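Local coordinates for glutamine cyclotransferase (PDB 3MBR), which probably catalyses the cyclisation of amino-terminal glutamine in peptides to pyroglutamate, and folds as a five-bladed, calcium-binding beta-propeller, at residues A[25-36]-A[69-79]; A[101-109]-A[119-127]. The protein carries 1 engineered substitution. All coordinates share one frame; numbering follows the deposited sequence.

In the fold
Interaction 1 packs two successive blades of the propeller together; interaction 2 brings the linker that leaves strand 96-102 onto the first strands of the next blade. They share the blade of strands 67-73 to 96-102. Interaction 1 is largely buried and mostly apolar, with the central calcium ion on the axial side. Interaction 2, partly exposed, is held by backbone hydrogen bonds, a tryptophan laid flat on a glycine turn and an arginine that reaches a backbone carbonyl while paired with an aspartate of its own segment. Their centres lie about 18 Å apart, yet they meet where Gly69 N probably donates to Trp108 O (3.0 Å) and where Phe101 packs on Ile78.

Interaction 1 (A[25-36]-A[69-79]); sequences GLFYLRGHLYES and GIVAWRDRLIQ. With CA (calcium ion), chain B.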
loop_
_atom_site.group_PDB
_atom_site.type_symbol
_atom_site.label_atom_id
_atom_site.label_comp_id
_atom_site.label_asym_id
_atom_site.label_seq_id
_atom_site.Cartn_x
_atom_site.Cartn_y
_atom_site.Cartn_z
ATOM N N GLY A 25 3.433 -1.598 -3.628
ATOM C CA GLY A 25 2.946 -0.487 -2.782
ATOM C C GLY A 25 2.652 0.688 -3.670
ATOM O O GLY A 25 3.190 0.770 -4.827
ATOM N N LEU A 26 1.807 1.592 -3.205
ATOM C CA LEU A 26 1.394 2.711 -4.069
ATOM C C LEU A 26 1.012 3.898 -3.197
ATOM O O LEU A 26 0.420 3.709 -2.105
ATOM C CB LEU A 26 0.122 2.253 -4.850
ATOM C CG LEU A 26 -0.360 3.146 -6.005
ATOM C CD1 LEU A 26 0.504 3.007 -7.228
ATOM C CD2 LEU A 26 -1.827 2.748 -6.331
ATOM N N PHE A 27 1.345 5.108 -3.670
ATOM C CA PHE A 27 0.774 6.305 -3.002
ATOM C C PHE A 27 0.575 7.380 -4.016
ATOM O O PHE A 27 1.079 7.238 -5.184
ATOM C CB PHE A 27 1.578 6.765 -1.786
ATOM C CG PHE A 27 2.960 7.270 -2.089
ATOM C CD1 PHE A 27 3.154 8.576 -2.555
ATOM C CD2 PHE A 27 4.097 6.470 -1.845
ATOM C CE1 PHE A 27 4.483 9.106 -2.803
ATOM C CE2 PHE A 27 5.413 7.012 -2.114
ATOM C CZ PHE A 27 5.587 8.318 -2.563
ATOM N N TYR A 28 -0.104 8.435 -3.700
ATOM C CA TYR A 28 -0.360 9.505 -4.639
ATOM C C TYR A 28 0.206 10.781 -4.010
ATOM O O TYR A 28 0.053 11.072 -2.801
ATOM C CB TYR A 28 -1.876 9.671 -4.782
ATOM C CG TYR A 28 -2.317 10.857 -5.599
ATOM C CD1 TYR A 28 -2.381 12.112 -5.031
ATOM C CD2 TYR A 28 -2.589 10.730 -6.922
ATOM C CE1 TYR A 28 -2.783 13.245 -5.735
ATOM C CE2 TYR A 28 -3.021 11.868 -7.670
ATOM C CZ TYR A 28 -3.088 13.096 -7.031
ATOM O OH TYR A 28 -3.539 14.213 -7.741
ATOM N N LEU A 29 0.824 11.587 -4.854
ATOM C CA LEU A 29 1.315 12.844 -4.322
ATOM C C LEU A 29 1.397 13.905 -5.414
ATOM O O LEU A 29 2.022 13.625 -6.451
ATOM C CB LEU A 29 2.761 12.613 -3.703
ATOM C CG LEU A 29 3.387 13.921 -3.177
ATOM C CD1 LEU A 29 2.567 14.326 -2.039
ATOM C CD2 LEU A 29 4.877 13.520 -2.757
ATOM N N ARG A 30 0.748 15.071 -5.185
ATOM C CA ARG A 30 0.863 16.233 -6.123
ATOM C C ARG A 30 0.605 15.787 -7.574
ATOM O O ARG A 30 1.332 16.163 -8.530
ATOM C CB ARG A 30 2.292 16.828 -6.062
ATOM C CG ARG A 30 2.669 18.032 -5.202
ATOM C CD ARG A 30 2.519 17.957 -3.694
ATOM N NE ARG A 30 3.705 17.698 -2.810
ATOM C CZ ARG A 30 4.967 17.406 -3.152
ATOM N NH1 ARG A 30 5.371 17.346 -4.414
ATOM N NH2 ARG A 30 5.840 17.164 -2.196
ATOM N N GLY A 31 -0.418 15.012 -7.782
ATOM C CA GLY A 31 -0.870 14.677 -9.093
ATOM C C GLY A 31 -0.220 13.469 -9.728
ATOM O O GLY A 31 -0.643 13.045 -10.795
ATOM N N HIS A 32 0.743 12.811 -9.060
ATOM C CA HIS A 32 1.371 11.621 -9.624
ATOM C C HIS A 32 1.239 10.455 -8.681
ATOM O O HIS A 32 1.071 10.601 -7.433
ATOM C CB HIS A 32 2.879 11.828 -9.867
ATOM C CG HIS A 32 3.167 12.928 -10.831
ATOM N ND1 HIS A 32 3.671 14.137 -10.423
ATOM C CD2 HIS A 32 2.968 13.014 -12.159
ATOM C CE1 HIS A 32 3.818 14.928 -11.481
ATOM N NE2 HIS A 32 3.374 14.278 -12.546
ATOM N N LEU A 33 1.270 9.284 -9.279
ATOM C CA LEU A 33 1.383 8.086 -8.480
ATOM C C LEU A 33 2.832 7.682 -8.304
ATOM O O LEU A 33 3.681 7.975 -9.181
ATOM C CB LEU A 33 0.667 6.898 -9.177
ATOM C CG LEU A 33 -0.850 7.098 -9.305
ATOM C CD1 LEU A 33 -1.461 6.175 -10.371
ATOM C CD2 LEU A 33 -1.439 6.848 -7.957
ATOM N N TYR A 34 3.148 7.044 -7.184
ATOM C CA TYR A 34 4.468 6.466 -6.967
ATOM C C TYR A 34 4.174 5.013 -6.658
ATOM O O TYR A 34 3.275 4.698 -5.829
ATOM C CB TYR A 34 5.127 7.151 -5.758
ATOM C CG TYR A 34 5.573 8.533 -6.113
ATOM C CD1 TYR A 34 4.647 9.579 -6.101
ATOM C CD2 TYR A 34 6.898 8.788 -6.545
ATOM C CE1 TYR A 34 4.996 10.878 -6.447
ATOM C CE2 TYR A 34 7.277 10.151 -6.869
ATOM C CZ TYR A 34 6.321 11.162 -6.830
ATOM O OH TYR A 34 6.698 12.448 -7.184
ATOM N N GLU A 35 4.906 4.130 -7.315
ATOM C CA GLU A 35 4.614 2.717 -7.250
ATOM C C GLU A 35 5.877 1.886 -7.056
ATOM O O GLU A 35 6.848 2.109 -7.821
ATOM C CB GLU A 35 3.965 2.282 -8.566
ATOM C CG GLU A 35 3.435 0.858 -8.549
ATOM C CD GLU A 35 2.639 0.544 -9.830
ATOM O OE1 GLU A 35 2.560 1.391 -10.765
ATOM O OE2 GLU A 35 2.076 -0.568 -9.882
ATOM N N SER A 36 5.949 1.001 -6.073
ATOM C CA SER A 36 7.077 0.088 -5.829
ATOM C C SER A 36 6.823 -1.155 -6.684
ATOM O O SER A 36 5.660 -1.607 -6.769
ATOM C CB SER A 36 6.901 -0.306 -4.229
ATOM O OG SER A 36 8.072 -1.126 -4.032
ATOM N N GLY A 69 6.742 -2.168 0.354
ATOM C CA GLY A 69 5.904 -0.960 0.431
ATOM C C GLY A 69 6.628 0.372 0.508
ATOM O O GLY A 69 7.820 0.441 0.932
ATOM N N ILE A 70 5.913 1.453 0.196
ATOM C CA ILE A 70 6.480 2.807 0.094
ATOM C C ILE A 70 5.503 3.820 0.663
ATOM O O ILE A 70 4.294 3.617 0.613
ATOM C CB ILE A 70 6.822 3.170 -1.358
ATOM C CG1 ILE A 70 5.583 2.928 -2.262
ATOM C CG2 ILE A 70 8.095 2.357 -1.851
ATOM C CD1 ILE A 70 5.776 3.630 -3.632
ATOM N N VAL A 71 6.058 4.963 1.099
ATOM C CA VAL A 71 5.246 6.073 1.554
ATOM C C VAL A 71 5.983 7.370 1.344
ATOM O O VAL A 71 7.224 7.358 1.335
ATOM C CB VAL A 71 4.936 5.872 3.089
ATOM C CG1 VAL A 71 6.253 5.897 3.908
ATOM C CG2 VAL A 71 3.935 6.818 3.617
ATOM N N ALA A 72 5.306 8.475 1.171
ATOM C CA ALA A 72 5.970 9.776 1.161
ATOM C C ALA A 72 5.933 10.399 2.551
ATOM O O ALA A 72 4.876 10.278 3.261
ATOM C CB ALA A 72 5.176 10.706 0.195
ATOM N N TRP A 73 6.984 11.106 2.888
ATOM C CA TRP A 73 7.041 11.896 4.137
ATOM C C TRP A 73 7.788 13.145 3.837
ATOM O O TRP A 73 8.987 13.081 3.577
ATOM C CB TRP A 73 7.698 11.123 5.296
ATOM C CG TRP A 73 7.671 11.983 6.544
ATOM C CD1 TRP A 73 8.648 12.723 7.044
ATOM C CD2 TRP A 73 6.532 12.217 7.354
ATOM N NE1 TRP A 73 8.232 13.388 8.123
ATOM C CE2 TRP A 73 6.911 13.121 8.339
ATOM C CE3 TRP A 73 5.227 11.713 7.348
ATOM C CZ2 TRP A 73 6.049 13.553 9.353
ATOM C CZ3 TRP A 73 4.319 12.163 8.389
ATOM C CH2 TRP A 73 4.755 13.091 9.338
ATOM N N ARG A 74 7.083 14.316 3.788
ATOM C CA ARG A 74 7.749 15.553 3.467
ATOM C C ARG A 74 8.478 15.437 2.117
ATOM O O ARG A 74 7.821 15.136 1.101
ATOM C CB ARG A 74 8.693 16.009 4.613
ATOM C CG ARG A 74 7.836 16.205 5.865
ATOM C CD ARG A 74 8.478 16.971 6.985
ATOM N NE ARG A 74 7.548 16.907 8.114
ATOM C CZ ARG A 74 6.664 17.855 8.444
ATOM N NH1 ARG A 74 6.589 18.995 7.731
ATOM N NH2 ARG A 74 5.867 17.664 9.507
ATOM N N ASP A 75 9.801 15.602 2.107
ATOM C CA ASP A 75 10.584 15.622 0.871
ATOM C C ASP A 75 11.187 14.236 0.598
ATOM O O ASP A 75 12.041 14.111 -0.306
ATOM C CB ASP A 75 11.753 16.648 0.990
ATOM C CG ASP A 75 12.740 16.322 2.171
ATOM O OD1 ASP A 75 13.962 16.633 2.026
ATOM O OD2 ASP A 75 12.332 15.819 3.277
ATOM N N ARG A 76 10.769 13.236 1.371
ATOM C CA ARG A 76 11.349 11.887 1.309
ATOM C C ARG A 76 10.375 10.811 0.836
ATOM O O ARG A 76 9.166 10.908 1.075
ATOM C CB ARG A 76 11.899 11.446 2.715
ATOM C CG ARG A 76 12.901 12.502 3.183
ATOM C CD ARG A 76 13.626 12.274 4.396
ATOM N NE ARG A 76 12.901 12.052 5.635
ATOM C CZ ARG A 76 12.424 12.991 6.477
ATOM N NH1 ARG A 76 12.425 14.286 6.192
ATOM N NH2 ARG A 76 11.884 12.595 7.614
ATOM N N LEU A 77 10.943 9.759 0.252
ATOM C CA LEU A 77 10.215 8.524 -0.056
ATOM C C LEU A 77 10.840 7.420 0.738
ATOM O O LEU A 77 12.043 7.196 0.664
ATOM C CB LEU A 77 10.205 8.255 -1.555
ATOM C CG LEU A 77 9.287 7.176 -2.058
ATOM C CD1 LEU A 77 9.118 7.400 -3.529
ATOM C CD2 LEU A 77 9.818 5.813 -1.816
ATOM N N ILE A 78 10.047 6.778 1.576
ATOM C CA ILE A 78 10.582 5.700 2.477
ATOM C C ILE A 78 10.107 4.366 1.955
ATOM O O ILE A 78 8.931 4.229 1.634
ATOM C CB ILE A 78 10.093 5.994 3.952
ATOM C CG1 ILE A 78 10.593 7.383 4.378
ATOM C CG2 ILE A 78 10.569 4.886 4.864
ATOM C CD1 ILE A 78 10.056 7.928 5.603
ATOM N N GLN A 79 11.025 3.394 1.895
ATOM C CA GLN A 79 10.666 2.100 1.340
ATOM C C GLN A 79 11.164 0.972 2.212
ATOM O O GLN A 79 12.283 1.031 2.744
ATOM C CB GLN A 79 11.311 1.989 -0.038
ATOM C CG GLN A 79 10.949 0.654 -0.755
ATOM C CD GLN A 79 11.478 0.546 -2.132
ATOM O OE1 GLN A 79 12.566 1.000 -2.436
ATOM N NE2 GLN A 79 10.702 -0.092 -3.015
HETATM CA CA CA B . -0.626 2.845 -0.252
HETATM O O HOH W 1 5.282 15.502 0.734
HETATM O O HOH W 2 1.472 3.413 0.824
#
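Phe27 and Ile70 head the apolar part of this contact, their side chains crossing at about a right angle between two adjacent hairpins. With CG lodged between its own backbone N and carbonyl carbon (chi1 66°), the Phe27 ring has Tyr34 CB over one face and Ala72 N over the other. Leu77 CG comes up to its edge in plane, and Phe27 CE1 lies 3.5 Å from Ala72 CB. Ile70 sends CD1 in beside the ring to the backbone of the first hairpin, 3.5 Å from Tyr34 O, while its CG2 packs on Ser36 CB.

Polar contacts lie around this core. Gln79 NE2 gives a weak, bent hydrogen bond to Ser36 OG (3.0 Å, 128° at the hydrogen). The other partners of these side chains are Ala68 O for the serine and Tyr90 OH for Gln79 OE1. At the hairpin turns a water donates to Arg74 O at 2.6 Å and weakly accepts from Arg30 NH2.

A second water spans the blades by way of the metal: it lies 2.8 Å from Ile70 O and ligates the calcium ion, which Leu26 O binds at 2.3 Å. Glu154, Leu155, Glu156 and Ile209 complete the site. Strands 25-29 and 69-73 run nearly parallel (17°) as the innermost strands of their blades; beyond them, Val71 packs against strand 109-112 and Leu26 against strand 206-212.

Interaction 2 (A[101-109]-A[119-127]); sequences FRYPGEGWA and MSDGTAVIR
Trp108 and Ala109 both face Ser120 in a classic beta bulge: their two N-H groups reach Ser120 O from the same face of its carbonyl plane, at 3.0 Å from Trp108 N and 3.3 Å from Ala109 N, and Ser120 N returns a bond to Ala109 O.

The indole of Trp108 lies flat on the Asp121-Gly122 backbone that follows Ser120, with Gly122 CA only 3.4 Å from the centroid of its six-membered ring, a CH-pi contact over the face. Its rotation is fixed within its own segment, since NE1 donates in the ring plane to the anti lone pair of Glu106 OE1 at 2.9 Å.

Arg127 stretches out to the Pro104 carbonyl, its chain extended from CG to NE, and NH1 and NH2 meet Pro104 O end-on in the guanidinium plane; their modelled lengths are so short as to be doubtful. NE and NH2 also grip Asp121 OD2 side-on, NH2 at 3.0 Å, in a salt bridge. Met119 CE fits over a face of the Tyr103 ring, 4.1 Å from its centroid, and over the guanidinium of Arg127. Glu106 O, buried here without a hydrogen-bond partner, faces Asp121 CB.

The contact lays the linker after strand 96-102 on the hairpin of strands 117-120 and 125-129 in the next blade. Tyr103 OH reaches back to Thr81 N at the end of strand 76-81, Ser120 OG bonds Leu152 O, and Ala109 packs on strand 152-158.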
loop_
_atom_site.group_PDB
_atom_site.type_symbol
_atom_site.label_atom_id
_atom_site.label_comp_id
_atom_site.label_asym_id
_atom_site.label_seq_id
_atom_site.Cartn_x
_atom_site.Cartn_y
_atom_site.Cartn_z
ATOM N N PHE A 101 18.092 2.173 6.709
ATOM C CA PHE A 101 17.770 1.896 8.109
ATOM C C PHE A 101 17.471 0.399 8.206
ATOM O O PHE A 101 17.359 -0.270 7.158
ATOM C CB PHE A 101 16.577 2.748 8.625
ATOM C CG PHE A 101 15.261 2.562 7.866
ATOM C CD1 PHE A 101 14.274 1.673 8.315
ATOM C CD2 PHE A 101 15.009 3.260 6.702
ATOM C CE1 PHE A 101 13.027 1.541 7.594
ATOM C CE2 PHE A 101 13.833 3.137 6.025
ATOM C CZ PHE A 101 12.823 2.281 6.489
ATOM N N ARG A 102 17.428 -0.128 9.438
ATOM C CA ARG A 102 17.209 -1.562 9.645
ATOM C C ARG A 102 16.093 -1.748 10.594
ATOM O O ARG A 102 15.872 -0.907 11.473
ATOM C CB ARG A 102 18.457 -2.249 10.196
ATOM C CG ARG A 102 19.274 -2.935 9.104
ATOM C CD ARG A 102 20.314 -3.887 9.768
ATOM N NE ARG A 102 21.610 -4.050 9.078
ATOM C CZ ARG A 102 22.050 -3.384 8.000
ATOM N NH1 ARG A 102 21.311 -2.436 7.406
ATOM N NH2 ARG A 102 23.259 -3.673 7.513
ATOM N N TYR A 103 15.317 -2.811 10.401
ATOM C CA TYR A 103 14.208 -3.082 11.290
ATOM C C TYR A 103 14.080 -4.588 11.531
ATOM O O TYR A 103 14.546 -5.405 10.716
ATOM C CB TYR A 103 12.895 -2.508 10.721
ATOM C CG TYR A 103 12.672 -2.908 9.262
ATOM C CD1 TYR A 103 12.119 -4.183 8.936
ATOM C CD2 TYR A 103 13.024 -2.067 8.227
ATOM C CE1 TYR A 103 11.909 -4.579 7.590
ATOM C CE2 TYR A 103 12.831 -2.462 6.891
ATOM C CZ TYR A 103 12.262 -3.689 6.592
ATOM O OH TYR A 103 12.077 -4.052 5.292
ATOM N N PRO A 104 13.485 -4.971 12.686
ATOM C CA PRO A 104 13.212 -6.388 12.878
ATOM C C PRO A 104 12.073 -6.975 12.005
ATOM O O PRO A 104 11.069 -6.290 11.782
ATOM C CB PRO A 104 12.816 -6.449 14.363
ATOM C CG PRO A 104 12.318 -5.133 14.720
ATOM C CD PRO A 104 12.923 -4.136 13.766
ATOM N N GLY A 105 12.237 -8.212 11.499
ATOM C CA GLY A 105 11.152 -8.868 10.707
ATOM C C GLY A 105 11.085 -8.526 9.207
ATOM O O GLY A 105 12.080 -8.054 8.620
ATOM N N GLU A 106 9.904 -8.748 8.593
ATOM C CA GLU A 106 9.711 -8.623 7.165
ATOM C C GLU A 106 9.043 -7.260 6.932
ATOM O O GLU A 106 8.389 -6.743 7.794
ATOM C CB GLU A 106 8.778 -9.753 6.643
ATOM C CG GLU A 106 9.493 -11.144 6.547
ATOM C CD GLU A 106 8.688 -12.226 5.855
ATOM O OE1 GLU A 106 7.500 -11.988 5.428
ATOM O OE2 GLU A 106 9.248 -13.363 5.750
ATOM N N GLY A 107 9.325 -6.656 5.808
ATOM C CA GLY A 107 8.703 -5.362 5.506
ATOM C C GLY A 107 7.683 -5.634 4.434
ATOM O O GLY A 107 8.015 -6.182 3.333
ATOM N N TRP A 108 6.428 -5.340 4.742
ATOM C CA TRP A 108 5.364 -5.512 3.758
ATOM C C TRP A 108 4.843 -4.213 3.212
ATOM O O TRP A 108 5.010 -3.986 2.017
ATOM C CB TRP A 108 4.228 -6.363 4.379
ATOM C CG TRP A 108 4.556 -7.836 4.518
ATOM C CD1 TRP A 108 5.715 -8.383 4.951
ATOM C CD2 TRP A 108 3.653 -8.902 4.354
ATOM N NE1 TRP A 108 5.599 -9.781 5.011
ATOM C CE2 TRP A 108 4.332 -10.104 4.613
ATOM C CE3 TRP A 108 2.331 -8.969 3.964
ATOM C CZ2 TRP A 108 3.713 -11.367 4.518
ATOM C CZ3 TRP A 108 1.714 -10.255 3.831
ATOM C CH2 TRP A 108 2.396 -11.426 4.158
ATOM N N ALA A 109 4.269 -3.358 4.056
ATOM C CA ALA A 109 3.656 -2.139 3.523
ATOM C C ALA A 109 3.817 -0.966 4.506
ATOM O O ALA A 109 4.063 -1.177 5.706
ATOM C CB ALA A 109 2.231 -2.350 3.106
ATOM N N MET A 119 3.386 0.706 9.633
ATOM C CA MET A 119 4.049 -0.379 8.894
ATOM C C MET A 119 3.352 -1.739 9.182
ATOM O O MET A 119 3.133 -2.155 10.318
ATOM C CB MET A 119 5.506 -0.486 9.441
ATOM C CG MET A 119 6.255 -1.582 8.854
ATOM S SD MET A 119 7.999 -1.621 9.367
ATOM C CE MET A 119 8.540 -3.325 8.978
ATOM N N SER A 120 3.072 -2.441 8.098
ATOM C CA SER A 120 2.658 -3.876 8.126
ATOM C C SER A 120 3.921 -4.782 7.970
ATOM O O SER A 120 4.759 -4.535 7.099
ATOM C CB SER A 120 1.707 -4.187 6.946
ATOM O OG SER A 120 1.576 -5.668 6.899
ATOM N N ASP A 121 3.988 -5.931 8.675
ATOM C CA ASP A 121 5.136 -6.864 8.609
ATOM C C ASP A 121 4.596 -8.291 8.360
ATOM O O ASP A 121 5.275 -9.309 8.597
ATOM C CB ASP A 121 5.969 -6.758 9.887
ATOM C CG ASP A 121 5.165 -7.153 11.136
ATOM O OD1 ASP A 121 3.976 -7.535 11.046
ATOM O OD2 ASP A 121 5.733 -7.121 12.199
ATOM N N GLY A 122 3.360 -8.338 7.870
ATOM C CA GLY A 122 2.655 -9.653 7.597
ATOM C C GLY A 122 1.891 -10.195 8.799
ATOM O O GLY A 122 1.117 -11.179 8.671
ATOM N N THR A 123 2.154 -9.633 9.993
ATOM C CA THR A 123 1.440 -10.048 11.226
ATOM C C THR A 123 0.229 -9.139 11.462
ATOM O O THR A 123 -0.000 -8.220 10.654
ATOM C CB THR A 123 2.344 -10.043 12.500
ATOM O OG1 THR A 123 2.526 -8.686 12.908
ATOM C CG2 THR A 123 3.736 -10.692 12.253
ATOM N N ALA A 124 -0.530 -9.345 12.542
ATOM C CA ALA A 124 -1.734 -8.544 12.871
ATOM C C ALA A 124 -1.367 -7.274 13.642
ATOM O O ALA A 124 -2.229 -6.470 13.993
ATOM C CB ALA A 124 -2.824 -9.376 13.625
ATOM N N VAL A 125 -0.075 -7.121 13.915
ATOM C CA VAL A 125 0.334 -5.928 14.713
ATOM C C VAL A 125 0.978 -4.901 13.746
ATOM O O VAL A 125 2.102 -5.147 13.219
ATOM C CB VAL A 125 1.328 -6.346 15.779
ATOM C CG1 VAL A 125 1.860 -5.132 16.524
ATOM C CG2 VAL A 125 0.664 -7.318 16.703
ATOM N N ILE A 126 0.276 -3.808 13.472
ATOM C CA ILE A 126 0.859 -2.686 12.707
ATOM C C ILE A 126 1.742 -1.805 13.629
ATOM O O ILE A 126 1.327 -1.395 14.740
ATOM C CB ILE A 126 -0.274 -1.809 12.191
ATOM C CG1 ILE A 126 -1.201 -2.572 11.231
ATOM C CG2 ILE A 126 0.221 -0.497 11.554
ATOM C CD1 ILE A 126 -2.337 -1.863 10.898
ATOM N N ARG A 127 2.948 -1.542 13.146
ATOM C CA ARG A 127 3.930 -0.717 13.890
ATOM C C ARG A 127 3.707 0.764 13.552
ATOM O O ARG A 127 3.586 1.167 12.393
ATOM C CB ARG A 127 5.341 -1.132 13.533
ATOM C CG ARG A 127 5.644 -2.668 13.569
ATOM C CD ARG A 127 7.073 -2.985 13.056
ATOM N NE ARG A 127 7.369 -4.421 12.878
ATOM C CZ ARG A 127 8.522 -4.966 12.449
ATOM N NH1 ARG A 127 9.630 -4.248 12.221
ATOM N NH2 ARG A 127 8.599 -6.312 12.285
HETATM O O HOH W 3 5.612 -12.065 8.255
#